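Local coordinates for protein M32 carboxypeptidase (Chitinophagaceae bacterium, PDB 7A03) that probably removes amino acids one at a time from the C-terminal end of peptides, as a metal-dependent carboxypeptidase of the M32 family, at residues W120-Y129 / N400-I409; S310-Y318 / D444-Y452. All coordinates share one frame; numbering follows the deposited sequence.

Interactions 1 and 2 lie far apart on one mainly helical chain. Their centres are 42 Å apart and their nearest atoms about 25 Å. Interaction 1 ties the C-terminal end of helix 103-126 to the loop between helices 382-394 and 420-439. Interaction 2 sets the start of helix 311-324 against the end of helix 443-448. Along the sequence their segments alternate. Both lie off-centre. A glycerol, probably from the crystallisation liquor, lies about 4 Å from the I409 side chain, and one about 3 Å from that of Q317. H267, E268 and H271 form an HExxH pattern, consistent with a metallopeptidase site, though no metal is bound to them here. Neither contact contains them.

Interaction 1 (W120-Y129 / N400-I409); sequences WIKARKANDY and NDTQGVLQDI
W120 and I409 meet at one end of this contact, ring against aliphatic chain. I409 CG1 lies over the six-membered ring in a CH-pi contact, 3.9 Å from the centroid. The opposite face of the indole carries R124 CD. The indole NE1 donates to water 1, which in turn donates to V405 O and D408 O. Putting an alanine at W120 would probably leave I409 without its aromatic floor and water 1 without a donor.

L406 is the central apolar side chain. Its CB lies 4.1 Å from R124 CG. CG is placed anti to the carbonyl carbon (chi1 -65°) and lies near Y129 CA. From there the two methyls part. CD1 meets A123, at 3.9 Å from A123 CB. CD2 lies 4.0 Å from W120 CD1 and also meets the Y129 ring at its edge, near CD1. The backbone oxygen of L406 is used as well: R124 NH1 donates to L406 O at 2.9 Å, with the acceptor in the guanidinium plane.

Helix 103-126 ends here in a Schellman motif. N127, with positive phi, is the C-prime residue, and D128 N reaches back to A123 O. Backbone and side-chain atoms of the loop hold this helix end and the start of helix 129-150. T402 N donates to N127 OD1 at 2.9 Å, and T402 CG2 packs against R124 O. D401 opens a type I turn that closes at G404. Y129 N donates to D401 OD2 at 2.8 Å, from above the carboxylate plane. The D128 side chain lies beside that of D401 and points the same way. These like charges may disfavour each other; D128 OD2 caps Q130 N. V405 CG1 rests 3.6 Å from Y129 CD1, while Y129 OH is hydrogen-bonded to T379 O.

Interaction 2 (S310-Y318 / D444-Y452); sequences SLNFWKFQY and DVSIASGNY
F313 and F316 both carry CG anti to the backbone N (chi1 -175° and 177°), which turns their rings to Y452 and G450. Two helices meet here, 311-318 and 444-448, their axes 8.0 Å apart at closest and 31° from parallel. The first starts with S310 as N-cap, its OG accepting from F313 N. The second ends in a Schellman motif at G450.

G450 CA sits over the centre of the F316 ring, 3.6 Å from the centroid, in a CH-pi contact. A side chain at G450 would run into this ring. At these backbone angles a CB would also be jammed against S449 O, which calls for glycine. F316 CB packs on A448 O. Backbones come close at N312 and A448: A448 CA makes a CA-H...O contact to N312 O at 3.3 Å. I447 CG2 fills in beside F313. Farther out, water 4 joins N312 ND2 to D444 OD1, which also accepts from Q437.

The buried Y452 lies against W303 of helix 293-307 and Q221 of helix 208-222. Its ring meets F313 obliquely. Q317 bends at its second torsion, and its amide lies nearly coplanar with the Y452 ring. Q221 also binds Q317 NE2. Water 5 donates to F313 O and I447 O and accepts from Y452 OH. That hydroxyl accepts a nearly straight bond from Q317 NE2 at 2.9 Å.

Interaction 1 (W120-Y129 / N400-I409)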
loop_
_atom_site.group_PDB
_atom_site.type_symbol
_atom_site.label_atom_id
_atom_site.label_comp_id
_atom_site.label_asym_id
_atom_site.label_seq_id
_atom_site.Cartn_x
_atom_site.Cartn_y
_atom_site.Cartn_z
ATOM N N TRP A 120 15.010 -5.303 -16.919
ATOM C CA TRP A 120 15.239 -4.806 -15.569
ATOM C C TRP A 120 16.133 -5.752 -14.788
ATOM O O TRP A 120 17.052 -5.309 -14.084
ATOM C CB TRP A 120 13.894 -4.635 -14.862
ATOM C CG TRP A 120 13.950 -3.820 -13.607
ATOM C CD1 TRP A 120 14.177 -2.477 -13.508
ATOM C CD2 TRP A 120 13.748 -4.292 -12.273
ATOM N NE1 TRP A 120 14.135 -2.087 -12.192
ATOM C CE2 TRP A 120 13.878 -3.181 -11.413
ATOM C CE3 TRP A 120 13.483 -5.550 -11.719
ATOM C CZ2 TRP A 120 13.746 -3.289 -10.032
ATOM C CZ3 TRP A 120 13.353 -5.656 -10.350
ATOM C CH2 TRP A 120 13.484 -4.531 -9.520
ATOM N N ILE A 121 15.885 -7.061 -14.901
ATOM C CA ILE A 121 16.752 -8.022 -14.221
ATOM C C ILE A 121 18.197 -7.875 -14.695
ATOM O O ILE A 121 19.135 -7.759 -13.885
ATOM C CB ILE A 121 16.222 -9.454 -14.405
ATOM C CG1 ILE A 121 14.921 -9.636 -13.624
ATOM C CG2 ILE A 121 17.270 -10.472 -13.976
ATOM C CD1 ILE A 121 15.089 -9.541 -12.114
ATOM N N LYS A 122 18.406 -7.858 -16.014
ATOM C CA LYS A 122 19.793 -7.806 -16.473
ATOM C C LYS A 122 20.427 -6.431 -16.254
ATOM O O LYS A 122 21.648 -6.337 -16.071
ATOM C CB LYS A 122 19.953 -8.363 -17.890
ATOM C CG LYS A 122 19.252 -7.609 -18.996
ATOM C CD LYS A 122 20.188 -7.403 -20.174
ATOM C CE LYS A 122 20.877 -8.682 -20.599
ATOM N NZ LYS A 122 22.002 -8.356 -21.518
ATOM N N ALA A 123 19.623 -5.365 -16.218
ATOM C CA ALA A 123 20.154 -4.043 -15.905
ATOM C C ALA A 123 20.632 -3.975 -14.465
ATOM O O ALA A 123 21.722 -3.458 -14.191
ATOM C CB ALA A 123 19.093 -2.974 -16.168
ATOM N N ARG A 124 19.822 -4.479 -13.532
ATOM C CA ARG A 124 20.252 -4.543 -12.141
ATOM C C ARG A 124 21.528 -5.360 -12.003
ATOM O O ARG A 124 22.431 -4.989 -11.245
ATOM C CB ARG A 124 19.139 -5.124 -11.269
ATOM C CG ARG A 124 18.043 -4.125 -10.948
ATOM C CD ARG A 124 16.831 -4.802 -10.347
ATOM N NE ARG A 124 17.128 -5.420 -9.060
ATOM C CZ ARG A 124 17.170 -4.760 -7.906
ATOM N NH1 ARG A 124 16.925 -3.455 -7.874
ATOM N NH2 ARG A 124 17.450 -5.403 -6.782
ATOM N N LYS A 125 21.636 -6.471 -12.739
ATOM C CA LYS A 125 22.821 -7.309 -12.558
ATOM C C LYS A 125 24.070 -6.683 -13.178
ATOM O O LYS A 125 25.180 -6.882 -12.668
ATOM C CB LYS A 125 22.564 -8.741 -13.023
ATOM C CG LYS A 125 21.389 -9.441 -12.308
ATOM C CD LYS A 125 21.022 -8.809 -10.956
ATOM C CE LYS A 125 19.596 -9.148 -10.547
ATOM N NZ LYS A 125 18.621 -8.692 -11.571
ATOM N N ALA A 126 23.914 -5.913 -14.256
ATOM C CA ALA A 126 25.016 -5.119 -14.791
ATOM C C ALA A 126 25.206 -3.801 -14.049
ATOM O O ALA A 126 26.217 -3.124 -14.268
ATOM C CB ALA A 126 24.783 -4.838 -16.276
ATOM N N ASN A 127 24.262 -3.428 -13.179
ATOM C CA ASN A 127 24.285 -2.151 -12.462
ATOM C C ASN A 127 24.382 -0.962 -13.418
ATOM O O ASN A 127 25.169 -0.032 -13.219
ATOM C CB ASN A 127 25.372 -2.109 -11.386
ATOM C CG ASN A 127 24.944 -1.325 -10.165
ATOM O OD1 ASN A 127 24.125 -0.409 -10.264
ATOM N ND2 ASN A 127 25.488 -1.680 -9.007
ATOM N N ASP A 128 23.564 -0.996 -14.469
ATOM C CA ASP A 128 23.598 0.042 -15.497
ATOM C C ASP A 128 22.185 0.277 -16.002
ATOM O O ASP A 128 21.579 -0.620 -16.598
ATOM C CB ASP A 128 24.516 -0.357 -16.658
ATOM C CG ASP A 128 24.634 0.731 -17.719
ATOM O OD1 ASP A 128 25.379 0.524 -18.697
ATOM O OD2 ASP A 128 23.997 1.796 -17.582
ATOM N N TYR A 129 21.686 1.497 -15.799
ATOM C CA TYR A 129 20.328 1.820 -16.215
ATOM C C TYR A 129 20.167 1.751 -17.728
ATOM O O TYR A 129 19.078 1.428 -18.220
ATOM C CB TYR A 129 19.948 3.212 -15.705
ATOM C CG TYR A 129 18.787 3.816 -16.454
ATOM C CD1 TYR A 129 17.487 3.416 -16.187
ATOM C CD2 TYR A 129 18.992 4.772 -17.441
ATOM C CE1 TYR A 129 16.417 3.955 -16.880
ATOM C CE2 TYR A 129 17.929 5.320 -18.138
ATOM C CZ TYR A 129 16.643 4.906 -17.847
ATOM O OH TYR A 129 15.587 5.445 -18.539
ATOM N N ASN A 400 25.337 4.371 -7.412
ATOM C CA ASN A 400 25.194 3.524 -8.588
ATOM C C ASN A 400 23.706 3.363 -8.871
ATOM O O ASN A 400 22.856 3.796 -8.089
ATOM C CB ASN A 400 25.879 2.167 -8.391
ATOM C CG ASN A 400 25.459 1.489 -7.105
ATOM O OD1 ASN A 400 24.326 1.027 -6.975
ATOM N ND2 ASN A 400 26.375 1.427 -6.144
ATOM N N ASP A 401 23.401 2.720 -10.000
ATOM C CA ASP A 401 22.021 2.687 -10.478
ATOM C C ASP A 401 21.117 1.770 -9.655
ATOM O O ASP A 401 19.922 2.055 -9.523
ATOM C CB ASP A 401 21.986 2.332 -11.961
ATOM C CG ASP A 401 22.403 3.490 -12.838
ATOM O OD1 ASP A 401 22.312 4.652 -12.380
ATOM O OD2 ASP A 401 22.829 3.248 -13.989
ATOM N N THR A 402 21.639 0.670 -9.103
ATOM C CA THR A 402 20.789 -0.158 -8.250
ATOM C C THR A 402 20.411 0.565 -6.960
ATOM O O THR A 402 19.350 0.294 -6.389
ATOM C CB THR A 402 21.418 -1.528 -7.967
ATOM O OG1 THR A 402 22.685 -1.362 -7.325
ATOM C CG2 THR A 402 21.605 -2.311 -9.261
ATOM N N GLN A 403 21.251 1.492 -6.494
ATOM C CA GLN A 403 20.884 2.368 -5.387
ATOM C C GLN A 403 20.074 3.574 -5.840
ATOM O O GLN A 403 19.685 4.394 -4.997
ATOM C CB GLN A 403 22.137 2.829 -4.636
ATOM C CG GLN A 403 22.876 1.711 -3.921
ATOM C CD GLN A 403 22.126 1.215 -2.701
ATOM O OE1 GLN A 403 21.870 1.972 -1.764
ATOM N NE2 GLN A 403 21.779 -0.062 -2.701
ATOM N N GLY A 404 19.820 3.703 -7.139
ATOM C CA GLY A 404 19.092 4.822 -7.692
ATOM C C GLY A 404 17.876 4.395 -8.486
ATOM O O GLY A 404 16.964 3.776 -7.938
ATOM N N VAL A 405 17.890 4.683 -9.792
ATOM C CA VAL A 405 16.710 4.553 -10.643
ATOM C C VAL A 405 16.243 3.112 -10.819
ATOM O O VAL A 405 15.075 2.878 -11.147
ATOM C CB VAL A 405 16.959 5.263 -11.990
ATOM C CG1 VAL A 405 18.016 4.521 -12.809
ATOM C CG2 VAL A 405 15.671 5.402 -12.770
ATOM N N LEU A 406 17.109 2.130 -10.600
ATOM C CA LEU A 406 16.737 0.736 -10.801
ATOM C C LEU A 406 16.260 0.042 -9.524
ATOM O O LEU A 406 16.133 -1.185 -9.515
ATOM C CB LEU A 406 17.905 -0.041 -11.416
ATOM C CG LEU A 406 18.368 0.339 -12.821
ATOM C CD1 LEU A 406 19.577 -0.495 -13.204
ATOM C CD2 LEU A 406 17.246 0.134 -13.838
ATOM N N GLN A 407 15.982 0.788 -8.445
ATOM C CA GLN A 407 15.682 0.124 -7.178
ATOM C C GLN A 407 14.285 -0.490 -7.147
ATOM O O GLN A 407 14.088 -1.534 -6.519
ATOM C CB GLN A 407 15.883 1.078 -5.995
ATOM C CG GLN A 407 15.006 2.332 -6.007
ATOM C CD GLN A 407 15.297 3.236 -4.810
ATOM O OE1 GLN A 407 14.619 3.161 -3.790
ATOM N NE2 GLN A 407 16.326 4.075 -4.929
ATOM N N ASP A 408 13.308 0.140 -7.785
ATOM C CA ASP A 408 11.911 -0.242 -7.630
ATOM C C ASP A 408 11.407 -0.922 -8.896
ATOM O O ASP A 408 11.718 -0.490 -10.011
ATOM C CB ASP A 408 11.039 0.973 -7.291
ATOM C CG ASP A 408 11.107 1.330 -5.825
ATOM O OD1 ASP A 408 11.303 0.407 -5.008
ATOM O OD2 ASP A 408 10.957 2.525 -5.483
ATOM N N ILE A 409 10.620 -1.987 -8.704
ATOM C CA ILE A 409 10.165 -2.836 -9.805
ATOM C C ILE A 409 8.966 -2.273 -10.550
ATOM O O ILE A 409 8.650 -2.761 -11.644
ATOM C CB ILE A 409 9.830 -4.231 -9.241
ATOM C CG1 ILE A 409 9.828 -5.296 -10.346
ATOM C CG2 ILE A 409 8.498 -4.205 -8.486
ATOM C CD1 ILE A 409 9.765 -6.734 -9.801
HETATM O O HOH W 1 13.590 0.743 -12.011
HETATM O O HOH W 2 18.192 -1.971 -5.526
HETATM O O HOH W 3 25.518 2.252 -11.835
#

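Interaction 2 (S310-Y318 / D444-Y452)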
loop_
_atom_site.group_PDB
_atom_site.type_symbol
_atom_site.label_atom_id
_atom_site.label_comp_id
_atom_site.label_asym_id
_atom_site.label_seq_id
_atom_site.Cartn_x
_atom_site.Cartn_y
_atom_site.Cartn_z
ATOM N N SER A 310 4.128 5.229 18.540
ATOM C CA SER A 310 3.742 6.291 19.457
ATOM C C SER A 310 4.184 5.978 20.880
ATOM O O SER A 310 4.344 4.814 21.267
ATOM C CB SER A 310 2.231 6.493 19.424
ATOM O OG SER A 310 1.565 5.474 20.149
ATOM N N LEU A 311 4.405 7.045 21.649
ATOM C CA LEU A 311 4.811 6.875 23.038
ATOM C C LEU A 311 3.732 6.155 23.837
ATOM O O LEU A 311 4.041 5.274 24.651
ATOM C CB LEU A 311 5.136 8.236 23.659
ATOM C CG LEU A 311 5.625 8.174 25.105
ATOM C CD1 LEU A 311 6.915 7.396 25.202
ATOM C CD2 LEU A 311 5.818 9.582 25.635
ATOM N N ASN A 312 2.458 6.490 23.596
ATOM C CA ASN A 312 1.363 5.857 24.330
ATOM C C ASN A 312 1.347 4.349 24.133
ATOM O O ASN A 312 1.149 3.598 25.090
ATOM C CB ASN A 312 0.023 6.450 23.907
ATOM C CG ASN A 312 -0.283 7.744 24.605
ATOM O OD1 ASN A 312 0.283 8.051 25.654
ATOM N ND2 ASN A 312 -1.177 8.527 24.018
ATOM N N PHE A 313 1.540 3.881 22.897
ATOM C CA PHE A 313 1.612 2.439 22.647
ATOM C C PHE A 313 2.730 1.802 23.472
ATOM O O PHE A 313 2.553 0.747 24.108
ATOM C CB PHE A 313 1.865 2.225 21.150
ATOM C CG PHE A 313 1.850 0.783 20.695
ATOM C CD1 PHE A 313 0.657 0.103 20.537
ATOM C CD2 PHE A 313 3.036 0.139 20.382
ATOM C CE1 PHE A 313 0.641 -1.229 20.074
ATOM C CE2 PHE A 313 3.043 -1.183 19.944
ATOM C CZ PHE A 313 1.837 -1.871 19.791
ATOM N N TRP A 314 3.897 2.444 23.478
ATOM C CA TRP A 314 5.058 1.886 24.145
ATOM C C TRP A 314 5.021 2.023 25.668
ATOM O O TRP A 314 5.713 1.261 26.337
ATOM C CB TRP A 314 6.363 2.346 23.469
ATOM C CG TRP A 314 6.464 1.676 22.144
ATOM C CD1 TRP A 314 6.178 2.207 20.907
ATOM C CD2 TRP A 314 6.759 0.299 21.927
ATOM N NE1 TRP A 314 6.320 1.244 19.933
ATOM C CE2 TRP A 314 6.685 0.066 20.531
ATOM C CE3 TRP A 314 7.106 -0.759 22.771
ATOM C CZ2 TRP A 314 6.924 -1.187 19.969
ATOM C CZ3 TRP A 314 7.358 -1.999 22.213
ATOM C CH2 TRP A 314 7.270 -2.208 20.826
ATOM N N LYS A 315 4.186 2.898 26.233
ATOM C CA LYS A 315 4.054 2.919 27.688
ATOM C C LYS A 315 3.613 1.559 28.214
ATOM O O LYS A 315 4.103 1.098 29.247
ATOM C CB LYS A 315 3.060 3.987 28.110
ATOM C CG LYS A 315 3.597 5.393 27.994
ATOM C CD LYS A 315 2.564 6.420 28.420
ATOM C CE LYS A 315 2.931 7.816 27.953
ATOM N NZ LYS A 315 1.889 8.797 28.371
ATOM N N PHE A 316 2.706 0.893 27.500
ATOM C CA PHE A 316 2.288 -0.453 27.862
ATOM C C PHE A 316 3.211 -1.516 27.285
ATOM O O PHE A 316 3.580 -2.471 27.987
ATOM C CB PHE A 316 0.847 -0.683 27.389
ATOM C CG PHE A 316 0.333 -2.077 27.636
ATOM C CD1 PHE A 316 -0.223 -2.408 28.863
ATOM C CD2 PHE A 316 0.376 -3.041 26.642
ATOM C CE1 PHE A 316 -0.710 -3.672 29.096
ATOM C CE2 PHE A 316 -0.107 -4.328 26.871
ATOM C CZ PHE A 316 -0.656 -4.638 28.107
ATOM N N GLN A 317 3.599 -1.388 26.015
ATOM C CA GLN A 317 4.339 -2.480 25.391
ATOM C C GLN A 317 5.809 -2.545 25.811
ATOM O O GLN A 317 6.388 -3.635 25.834
ATOM C CB GLN A 317 4.204 -2.434 23.867
ATOM C CG GLN A 317 2.802 -2.752 23.349
ATOM C CD GLN A 317 2.395 -4.213 23.534
ATOM O OE1 GLN A 317 3.221 -5.076 23.861
ATOM N NE2 GLN A 317 1.124 -4.493 23.309
ATOM N N TYR A 318 6.443 -1.421 26.146
ATOM C CA TYR A 318 7.881 -1.457 26.396
ATOM C C TYR A 318 8.275 -2.354 27.561
ATOM O O TYR A 318 9.196 -3.168 27.387
ATOM C CB TYR A 318 8.498 -0.050 26.482
ATOM C CG TYR A 318 10.010 -0.149 26.479
ATOM C CD1 TYR A 318 10.673 -0.697 25.389
ATOM C CD2 TYR A 318 10.772 0.254 27.582
ATOM C CE1 TYR A 318 12.047 -0.840 25.378
ATOM C CE2 TYR A 318 12.156 0.127 27.572
ATOM C CZ TYR A 318 12.784 -0.417 26.464
ATOM O OH TYR A 318 14.151 -0.581 26.409
ATOM N N ASP A 444 -6.763 7.441 23.788
ATOM C CA ASP A 444 -5.350 7.463 24.149
ATOM C C ASP A 444 -5.100 6.696 25.438
ATOM O O ASP A 444 -4.112 5.962 25.543
ATOM C CB ASP A 444 -4.849 8.901 24.292
ATOM C CG ASP A 444 -4.829 9.654 22.976
ATOM O OD1 ASP A 444 -4.611 9.025 21.920
ATOM O OD2 ASP A 444 -5.013 10.894 23.002
ATOM N N VAL A 445 -5.970 6.870 26.437
ATOM C CA VAL A 445 -5.833 6.108 27.673
ATOM C C VAL A 445 -5.935 4.612 27.405
ATOM O O VAL A 445 -5.190 3.811 27.991
ATOM C CB VAL A 445 -6.861 6.572 28.718
ATOM C CG1 VAL A 445 -6.778 5.689 29.941
ATOM C CG2 VAL A 445 -6.608 8.016 29.117
ATOM N N SER A 446 -6.865 4.206 26.530
ATOM C CA SER A 446 -7.022 2.791 26.215
ATOM C C SER A 446 -5.759 2.243 25.575
ATOM O O SER A 446 -5.265 1.182 25.963
ATOM C CB SER A 446 -8.206 2.584 25.268
ATOM O OG SER A 446 -9.422 2.927 25.921
ATOM N N ILE A 447 -5.208 2.985 24.612
ATOM C CA ILE A 447 -3.959 2.586 23.971
ATOM C C ILE A 447 -2.833 2.473 24.990
ATOM O O ILE A 447 -2.103 1.473 25.026
ATOM C CB ILE A 447 -3.612 3.530 22.804
ATOM C CG1 ILE A 447 -4.611 3.356 21.658
ATOM C CG2 ILE A 447 -2.192 3.263 22.316
ATOM C CD1 ILE A 447 -4.452 4.393 20.568
ATOM N N ALA A 448 -2.681 3.493 25.844
ATOM C CA ALA A 448 -1.642 3.479 26.868
ATOM C C ALA A 448 -1.840 2.365 27.882
ATOM O O ALA A 448 -0.887 2.018 28.590
ATOM C CB ALA A 448 -1.567 4.830 27.597
ATOM N N SER A 449 -3.045 1.803 27.981
ATOM C CA SER A 449 -3.296 0.685 28.881
ATOM C C SER A 449 -3.319 -0.668 28.169
ATOM O O SER A 449 -3.611 -1.685 28.804
ATOM C CB SER A 449 -4.588 0.897 29.673
ATOM O OG SER A 449 -5.727 0.727 28.851
ATOM N N GLY A 450 -3.021 -0.699 26.870
ATOM C CA GLY A 450 -2.935 -1.943 26.129
ATOM C C GLY A 450 -4.232 -2.435 25.523
ATOM O O GLY A 450 -4.276 -3.572 25.038
ATOM N N ASN A 451 -5.284 -1.625 25.519
ATOM C CA ASN A 451 -6.570 -2.030 24.961
ATOM C C ASN A 451 -6.724 -1.352 23.599
ATOM O O ASN A 451 -6.919 -0.136 23.526
ATOM C CB ASN A 451 -7.683 -1.603 25.920
ATOM C CG ASN A 451 -9.059 -2.062 25.466
ATOM O OD1 ASN A 451 -9.189 -2.876 24.543
ATOM N ND2 ASN A 451 -10.097 -1.530 26.103
ATOM N N TYR A 452 -6.619 -2.134 22.523
ATOM C CA TYR A 452 -6.800 -1.626 21.167
ATOM C C TYR A 452 -8.210 -1.840 20.648
ATOM O O TYR A 452 -8.523 -1.409 19.535
ATOM C CB TYR A 452 -5.751 -2.247 20.223
ATOM C CG TYR A 452 -4.404 -2.278 20.898
ATOM C CD1 TYR A 452 -3.880 -1.129 21.462
ATOM C CD2 TYR A 452 -3.683 -3.455 21.020
ATOM C CE1 TYR A 452 -2.678 -1.136 22.138
ATOM C CE2 TYR A 452 -2.470 -3.475 21.672
ATOM C CZ TYR A 452 -1.972 -2.307 22.236
ATOM O OH TYR A 452 -0.769 -2.328 22.903
HETATM O O HOH W 4 -2.275 7.586 21.511
HETATM O O HOH W 5 -0.100 -0.130 24.068
#